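Local coordinates for protein putative Nitroreductase (Anabaena variabilis ATCC 29413, PDB 3EO7) that binds flavin mononucleotide and probably works as a flavin-dependent oxidoreductase of the nitroreductase family, at residues 10-22 / 175-187. Residues are numbered along the deposited sequence; the frame is centred on the assembly and turned at random.
Sequences AQHYHERTKYDPE and WRYEDRAYRRICL
Arg183 and Thr17 illustrate how a buried arginine can splice the end of one helix to the flank of another. Followed outward from CB, the Arg183 chain first lays CG against the edge of the Tyr13 ring, 3.9 Å from Tyr13 CE2. It stays extended through CD, and Arg183 NE then donates to Thr17 OG1 at 2.9 Å, close to the guanidinium plane. With chi1 at 53°, that hydroxyl sits between the backbone N and the carbonyl carbon of Thr17, turned back over the last turn of helix 9-16. At the tip, Arg183 NH2 bonds to His14 O (3.0 Å), which takes Thr17 N from the opposite face of its carbonyl plane, while Arg183 NH1 forms a salt bridge with Asp486. The guanidinium meanwhile lies flat on the His14 imidazole, their planes 11° apart, and His14 ND1 is tied to Tyr453.

Three residues earlier, Arg180 repeats the theme on the loop that follows helix 9-16. Arg180 NH2 points almost straight at Lys18 O (2.9 Å, 170°), whereas NE reaches Thr17 O from above the carbonyl plane. Tyr19 stacks on this guanidinium in a cation-pi contact, Arg180 CZ lying 3.9 Å from the centroid of the Tyr19 ring. A leucine in place of Arg180 would probably leave the carbonyls of Thr17 and Lys18 without these donors and the Tyr19 ring without the charged plane it lies on. Tyr13 adds a bond through its hydroxyl, Tyr13 OH donating to Asp179 O at 2.6 Å, and one water links Thr17 O to Arg184 NH1.

The N-terminal segment is thereby bound to helix 181-202, whose Leu187 touches the flavin. The chemistry implies that in-plane N-H bonds and face-on stacking together set how both guanidinium groups are turned, while carbonyls where helix 9-16 ends gain arginine donors.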
loop_
_atom_site.group_PDB
_atom_site.type_symbol
_atom_site.label_atom_id
_atom_site.label_comp_id
_atom_site.label_asym_id
_atom_site.label_seq_id
_atom_site.Cartn_x
_atom_site.Cartn_y
_atom_site.Cartn_z
ATOM N N ALA A 10 -8.360 -17.838 -3.678
ATOM C CA ALA A 10 -7.215 -16.903 -3.748
ATOM C C ALA A 10 -6.027 -17.497 -4.539
ATOM O O ALA A 10 -5.358 -16.788 -5.301
ATOM C CB ALA A 10 -6.785 -16.482 -2.362
ATOM N N GLN A 11 -5.764 -18.793 -4.347
ATOM C CA GLN A 11 -4.720 -19.480 -5.127
ATOM C C GLN A 11 -5.069 -19.523 -6.615
ATOM O O GLN A 11 -4.215 -19.253 -7.473
ATOM C CB GLN A 11 -4.479 -20.884 -4.590
ATOM C CG GLN A 11 -3.892 -20.895 -3.191
ATOM C CD GLN A 11 -3.857 -22.279 -2.631
ATOM O OE1 GLN A 11 -4.893 -22.876 -2.310
ATOM N NE2 GLN A 11 -2.659 -22.814 -2.510
ATOM N N HIS A 12 -6.336 -19.781 -6.925
ATOM C CA HIS A 12 -6.811 -19.832 -8.313
ATOM C C HIS A 12 -6.681 -18.446 -8.957
ATOM O O HIS A 12 -6.179 -18.318 -10.083
ATOM C CB HIS A 12 -8.264 -20.326 -8.327
ATOM C CG HIS A 12 -8.874 -20.438 -9.690
ATOM N ND1 HIS A 12 -8.453 -21.379 -10.611
ATOM C CD2 HIS A 12 -9.920 -19.787 -10.261
ATOM C CE1 HIS A 12 -9.186 -21.267 -11.707
ATOM N NE2 HIS A 12 -10.094 -20.329 -11.512
ATOM N N TYR A 13 -7.166 -17.438 -8.246
ATOM C CA TYR A 13 -7.050 -16.039 -8.673
ATOM C C TYR A 13 -5.564 -15.728 -8.996
ATOM O O TYR A 13 -5.221 -15.190 -10.051
ATOM C CB TYR A 13 -7.612 -15.045 -7.597
ATOM C CG TYR A 13 -7.293 -13.643 -8.037
ATOM C CD1 TYR A 13 -8.120 -12.967 -8.913
ATOM C CD2 TYR A 13 -6.104 -13.060 -7.690
ATOM C CE1 TYR A 13 -7.771 -11.735 -9.435
ATOM C CE2 TYR A 13 -5.721 -11.818 -8.207
ATOM C CZ TYR A 13 -6.557 -11.150 -9.084
ATOM O OH TYR A 13 -6.144 -9.927 -9.619
ATOM N N HIS A 14 -4.685 -16.070 -8.072
ATOM C CA HIS A 14 -3.265 -15.789 -8.260
ATOM C C HIS A 14 -2.725 -16.465 -9.518
ATOM O O HIS A 14 -2.108 -15.837 -10.360
ATOM C CB HIS A 14 -2.456 -16.220 -7.056
ATOM C CG HIS A 14 -1.092 -15.613 -7.041
ATOM N ND1 HIS A 14 -0.900 -14.267 -6.831
ATOM C CD2 HIS A 14 0.129 -16.149 -7.265
ATOM C CE1 HIS A 14 0.397 -14.008 -6.898
ATOM N NE2 HIS A 14 1.043 -15.130 -7.151
ATOM N N GLU A 15 -3.024 -17.748 -9.663
ATOM C CA GLU A 15 -2.568 -18.509 -10.807
ATOM C C GLU A 15 -3.071 -17.889 -12.115
ATOM O O GLU A 15 -2.308 -17.714 -13.080
ATOM C CB GLU A 15 -3.053 -19.958 -10.678
ATOM C CG GLU A 15 -2.513 -20.870 -11.781
ATOM C CD GLU A 15 -0.962 -21.000 -11.774
ATOM O OE1 GLU A 15 -0.351 -20.815 -10.704
ATOM O OE2 GLU A 15 -0.368 -21.294 -12.841
ATOM N N ARG A 16 -4.347 -17.544 -12.147
ATOM C CA ARG A 16 -4.953 -16.937 -13.334
ATOM C C ARG A 16 -4.464 -15.549 -13.731
ATOM O O ARG A 16 -4.685 -15.107 -14.879
ATOM C CB ARG A 16 -6.487 -16.949 -13.199
ATOM C CG ARG A 16 -6.927 -18.394 -13.414
ATOM C CD ARG A 16 -8.278 -18.618 -13.672
ATOM N NE ARG A 16 -8.900 -17.768 -14.691
ATOM C CZ ARG A 16 -10.217 -17.638 -14.704
ATOM N NH1 ARG A 16 -10.923 -18.315 -13.820
ATOM N NH2 ARG A 16 -10.828 -16.843 -15.558
ATOM N N THR A 17 -3.763 -14.893 -12.839
ATOM C CA THR A 17 -3.321 -13.519 -13.064
ATOM C C THR A 17 -1.806 -13.355 -13.210
ATOM O O THR A 17 -1.296 -12.245 -13.316
ATOM C CB THR A 17 -3.876 -12.586 -11.973
ATOM O OG1 THR A 17 -3.562 -13.082 -10.666
ATOM C CG2 THR A 17 -5.412 -12.470 -12.126
ATOM N N LYS A 18 -1.106 -14.481 -13.224
ATOM C CA LYS A 18 0.342 -14.478 -13.443
ATOM C C LYS A 18 0.577 -14.081 -14.895
ATOM O O LYS A 18 -0.329 -14.186 -15.726
ATOM C CB LYS A 18 0.881 -15.902 -13.268
ATOM C CG LYS A 18 0.761 -16.466 -11.855
ATOM C CD LYS A 18 1.416 -17.805 -11.675
ATOM C CE LYS A 18 1.448 -18.212 -10.210
ATOM N NZ LYS A 18 1.963 -19.628 -9.997
ATOM N N TYR A 19 1.807 -13.675 -15.211
ATOM C CA TYR A 19 2.229 -13.545 -16.604
ATOM C C TYR A 19 3.140 -14.734 -16.854
ATOM O O TYR A 19 3.926 -15.115 -15.976
ATOM C CB TYR A 19 3.005 -12.276 -16.869
ATOM C CG TYR A 19 2.168 -11.035 -16.843
ATOM C CD1 TYR A 19 1.451 -10.621 -17.965
ATOM C CD2 TYR A 19 2.109 -10.263 -15.694
ATOM C CE1 TYR A 19 0.686 -9.439 -17.914
ATOM C CE2 TYR A 19 1.352 -9.113 -15.647
ATOM C CZ TYR A 19 0.662 -8.701 -16.755
ATOM O OH TYR A 19 -0.082 -7.547 -16.610
ATOM N N ASP A 20 2.989 -15.317 -18.038
ATOM C CA ASP A 20 3.734 -16.476 -18.489
ATOM C C ASP A 20 4.460 -16.102 -19.794
ATOM O O ASP A 20 3.835 -15.624 -20.748
ATOM C CB ASP A 20 2.727 -17.586 -18.737
ATOM C CG ASP A 20 3.323 -18.832 -19.379
ATOM O OD1 ASP A 20 4.538 -18.913 -19.663
ATOM O OD2 ASP A 20 2.513 -19.755 -19.587
ATOM N N PRO A 21 5.783 -16.299 -19.837
ATOM C CA PRO A 21 6.465 -15.907 -21.060
ATOM C C PRO A 21 5.906 -16.642 -22.282
ATOM O O PRO A 21 5.945 -16.105 -23.359
ATOM C CB PRO A 21 7.922 -16.322 -20.818
ATOM C CG PRO A 21 8.051 -16.522 -19.361
ATOM C CD PRO A 21 6.707 -16.863 -18.837
ATOM N N GLU A 22 5.382 -17.846 -22.098
ATOM C CA GLU A 22 4.855 -18.608 -23.238
ATOM C C GLU A 22 3.567 -18.032 -23.811
ATOM O O GLU A 22 3.250 -18.249 -24.981
ATOM C CB GLU A 22 4.669 -20.066 -22.832
ATOM C CG GLU A 22 6.011 -20.809 -22.603
ATOM N N TRP A 175 -9.907 -1.462 -16.221
ATOM C CA TRP A 175 -9.930 -0.887 -17.571
ATOM C C TRP A 175 -8.627 -1.250 -18.270
ATOM O O TRP A 175 -8.641 -1.601 -19.447
ATOM C CB TRP A 175 -10.172 0.625 -17.498
ATOM C CG TRP A 175 -9.921 1.312 -18.816
ATOM C CD1 TRP A 175 -10.745 1.351 -19.873
ATOM C CD2 TRP A 175 -8.725 1.992 -19.203
ATOM N NE1 TRP A 175 -10.150 2.036 -20.923
ATOM C CE2 TRP A 175 -8.906 2.441 -20.525
ATOM C CE3 TRP A 175 -7.531 2.284 -18.554
ATOM C CZ2 TRP A 175 -7.940 3.173 -21.196
ATOM C CZ3 TRP A 175 -6.563 3.007 -19.224
ATOM C CH2 TRP A 175 -6.769 3.446 -20.519
ATOM N N ARG A 176 -7.512 -1.211 -17.537
ATOM C CA ARG A 176 -6.237 -1.604 -18.105
ATOM C C ARG A 176 -5.831 -3.049 -17.846
ATOM O O ARG A 176 -5.402 -3.752 -18.768
ATOM C CB ARG A 176 -5.114 -0.705 -17.590
ATOM C CG ARG A 176 -3.739 -1.176 -18.124
ATOM C CD ARG A 176 -2.679 -0.161 -17.930
ATOM N NE ARG A 176 -1.375 -0.753 -18.255
ATOM C CZ ARG A 176 -0.233 -0.069 -18.332
ATOM N NH1 ARG A 176 -0.214 1.254 -18.170
ATOM N NH2 ARG A 176 0.902 -0.723 -18.595
ATOM N N TYR A 177 -5.955 -3.493 -16.599
ATOM C CA TYR A 177 -5.387 -4.787 -16.164
ATOM C C TYR A 177 -6.358 -5.964 -16.141
ATOM O O TYR A 177 -5.963 -7.106 -15.873
ATOM C CB TYR A 177 -4.758 -4.616 -14.784
ATOM C CG TYR A 177 -3.605 -3.616 -14.785
ATOM C CD1 TYR A 177 -2.385 -3.937 -15.374
ATOM C CD2 TYR A 177 -3.728 -2.380 -14.170
ATOM C CE1 TYR A 177 -1.345 -3.025 -15.393
ATOM C CE2 TYR A 177 -2.692 -1.481 -14.186
ATOM C CZ TYR A 177 -1.508 -1.805 -14.784
ATOM O OH TYR A 177 -0.501 -0.869 -14.768
ATOM N N GLU A 178 -7.608 -5.688 -16.460
ATOM C CA GLU A 178 -8.642 -6.711 -16.450
ATOM C C GLU A 178 -8.595 -7.442 -15.112
ATOM O O GLU A 178 -8.500 -6.771 -14.078
ATOM C CB GLU A 178 -8.491 -7.607 -17.670
ATOM C CG GLU A 178 -8.649 -6.806 -18.982
ATOM C CD GLU A 178 -8.628 -7.683 -20.249
ATOM O OE1 GLU A 178 -7.610 -8.324 -20.528
ATOM O OE2 GLU A 178 -9.637 -7.685 -20.962
ATOM N N ASP A 179 -8.662 -8.774 -15.090
ATOM C CA ASP A 179 -8.721 -9.476 -13.798
ATOM C C ASP A 179 -7.467 -9.286 -12.938
ATOM O O ASP A 179 -7.542 -9.367 -11.713
ATOM C CB ASP A 179 -9.006 -10.955 -13.982
ATOM C CG ASP A 179 -10.412 -11.236 -14.479
ATOM O OD1 ASP A 179 -11.362 -10.486 -14.136
ATOM O OD2 ASP A 179 -10.520 -12.219 -15.232
ATOM N N ARG A 180 -6.316 -9.007 -13.573
ATOM C CA ARG A 180 -5.065 -8.777 -12.821
ATOM C C ARG A 180 -5.137 -7.515 -11.979
ATOM O O ARG A 180 -4.298 -7.279 -11.126
ATOM C CB ARG A 180 -3.878 -8.649 -13.775
ATOM C CG ARG A 180 -3.636 -9.863 -14.649
ATOM C CD ARG A 180 -2.262 -9.811 -15.279
ATOM N NE ARG A 180 -1.900 -11.068 -15.941
ATOM C CZ ARG A 180 -2.135 -11.373 -17.208
ATOM N NH1 ARG A 180 -2.766 -10.535 -18.015
ATOM N NH2 ARG A 180 -1.730 -12.546 -17.685
ATOM N N ALA A 181 -6.119 -6.649 -12.274
ATOM C CA ALA A 181 -6.289 -5.410 -11.538
ATOM C C ALA A 181 -6.407 -5.600 -10.024
ATOM O O ALA A 181 -6.042 -4.688 -9.303
ATOM C CB ALA A 181 -7.501 -4.588 -12.038
ATOM N N TYR A 182 -6.948 -6.719 -9.542
ATOM C CA TYR A 182 -7.099 -6.870 -8.095
ATOM C C TYR A 182 -5.758 -6.811 -7.359
ATOM O O TYR A 182 -5.682 -6.169 -6.302
ATOM C CB TYR A 182 -7.883 -8.117 -7.712
ATOM C CG TYR A 182 -8.594 -7.992 -6.394
ATOM C CD1 TYR A 182 -9.701 -7.137 -6.257
ATOM C CD2 TYR A 182 -8.210 -8.733 -5.273
ATOM C CE1 TYR A 182 -10.378 -7.029 -5.050
ATOM C CE2 TYR A 182 -8.924 -8.637 -4.069
ATOM C CZ TYR A 182 -9.990 -7.801 -3.964
ATOM O OH TYR A 182 -10.671 -7.733 -2.774
ATOM N N ARG A 183 -4.692 -7.405 -7.929
ATOM C CA ARG A 183 -3.365 -7.293 -7.328
ATOM C C ARG A 183 -2.952 -5.823 -7.267
ATOM O O ARG A 183 -2.554 -5.322 -6.216
ATOM C CB ARG A 183 -2.314 -8.030 -8.171
ATOM C CG ARG A 183 -2.522 -9.517 -8.281
ATOM C CD ARG A 183 -1.499 -10.011 -9.268
ATOM N NE ARG A 183 -1.448 -11.434 -9.547
ATOM C CZ ARG A 183 -0.305 -12.118 -9.669
ATOM N NH1 ARG A 183 0.865 -11.547 -9.396
ATOM N NH2 ARG A 183 -0.330 -13.394 -10.015
ATOM N N ARG A 184 -3.068 -5.137 -8.408
ATOM C CA ARG A 184 -2.633 -3.743 -8.513
ATOM C C ARG A 184 -3.434 -2.816 -7.585
ATOM O O ARG A 184 -2.866 -1.924 -6.947
ATOM C CB ARG A 184 -2.702 -3.218 -9.966
ATOM C CG ARG A 184 -2.050 -4.117 -11.007
ATOM C CD ARG A 184 -0.572 -4.356 -10.797
ATOM N NE ARG A 184 -0.041 -4.950 -12.022
ATOM C CZ ARG A 184 -0.136 -6.233 -12.358
ATOM N NH1 ARG A 184 -0.582 -7.152 -11.516
ATOM N NH2 ARG A 184 0.293 -6.614 -13.551
ATOM N N ILE A 185 -4.740 -3.023 -7.505
ATOM C CA ILE A 185 -5.590 -2.234 -6.636
ATOM C C ILE A 185 -5.129 -2.338 -5.189
ATOM O O ILE A 185 -5.032 -1.342 -4.469
ATOM C CB ILE A 185 -7.050 -2.741 -6.736
ATOM C CG1 ILE A 185 -7.688 -2.265 -8.046
ATOM C CG2 ILE A 185 -7.915 -2.235 -5.545
ATOM C CD1 ILE A 185 -9.004 -2.983 -8.406
ATOM N N CYS A 186 -4.855 -3.559 -4.739
ATOM C CA CYS A 186 -4.446 -3.748 -3.344
ATOM C C CYS A 186 -3.061 -3.160 -3.071
ATOM O O CYS A 186 -2.844 -2.569 -2.018
ATOM C CB CYS A 186 -4.540 -5.203 -2.966
ATOM S SG CYS A 186 -6.300 -5.793 -2.902
ATOM N N LEU A 187 -2.136 -3.337 -4.010
ATOM C CA LEU A 187 -0.793 -2.711 -3.908
ATOM C C LEU A 187 -0.922 -1.198 -3.840
ATOM O O LEU A 187 -0.305 -0.565 -2.976
ATOM C CB LEU A 187 0.088 -3.117 -5.095
ATOM C CG LEU A 187 0.452 -4.610 -5.069
ATOM C CD1 LEU A 187 1.001 -5.036 -6.448
ATOM C CD2 LEU A 187 1.446 -4.869 -3.947
HETATM O O HOH W 1 0.036 -9.849 -12.456
HETATM O O HOH W 2 1.364 -5.139 -15.712
#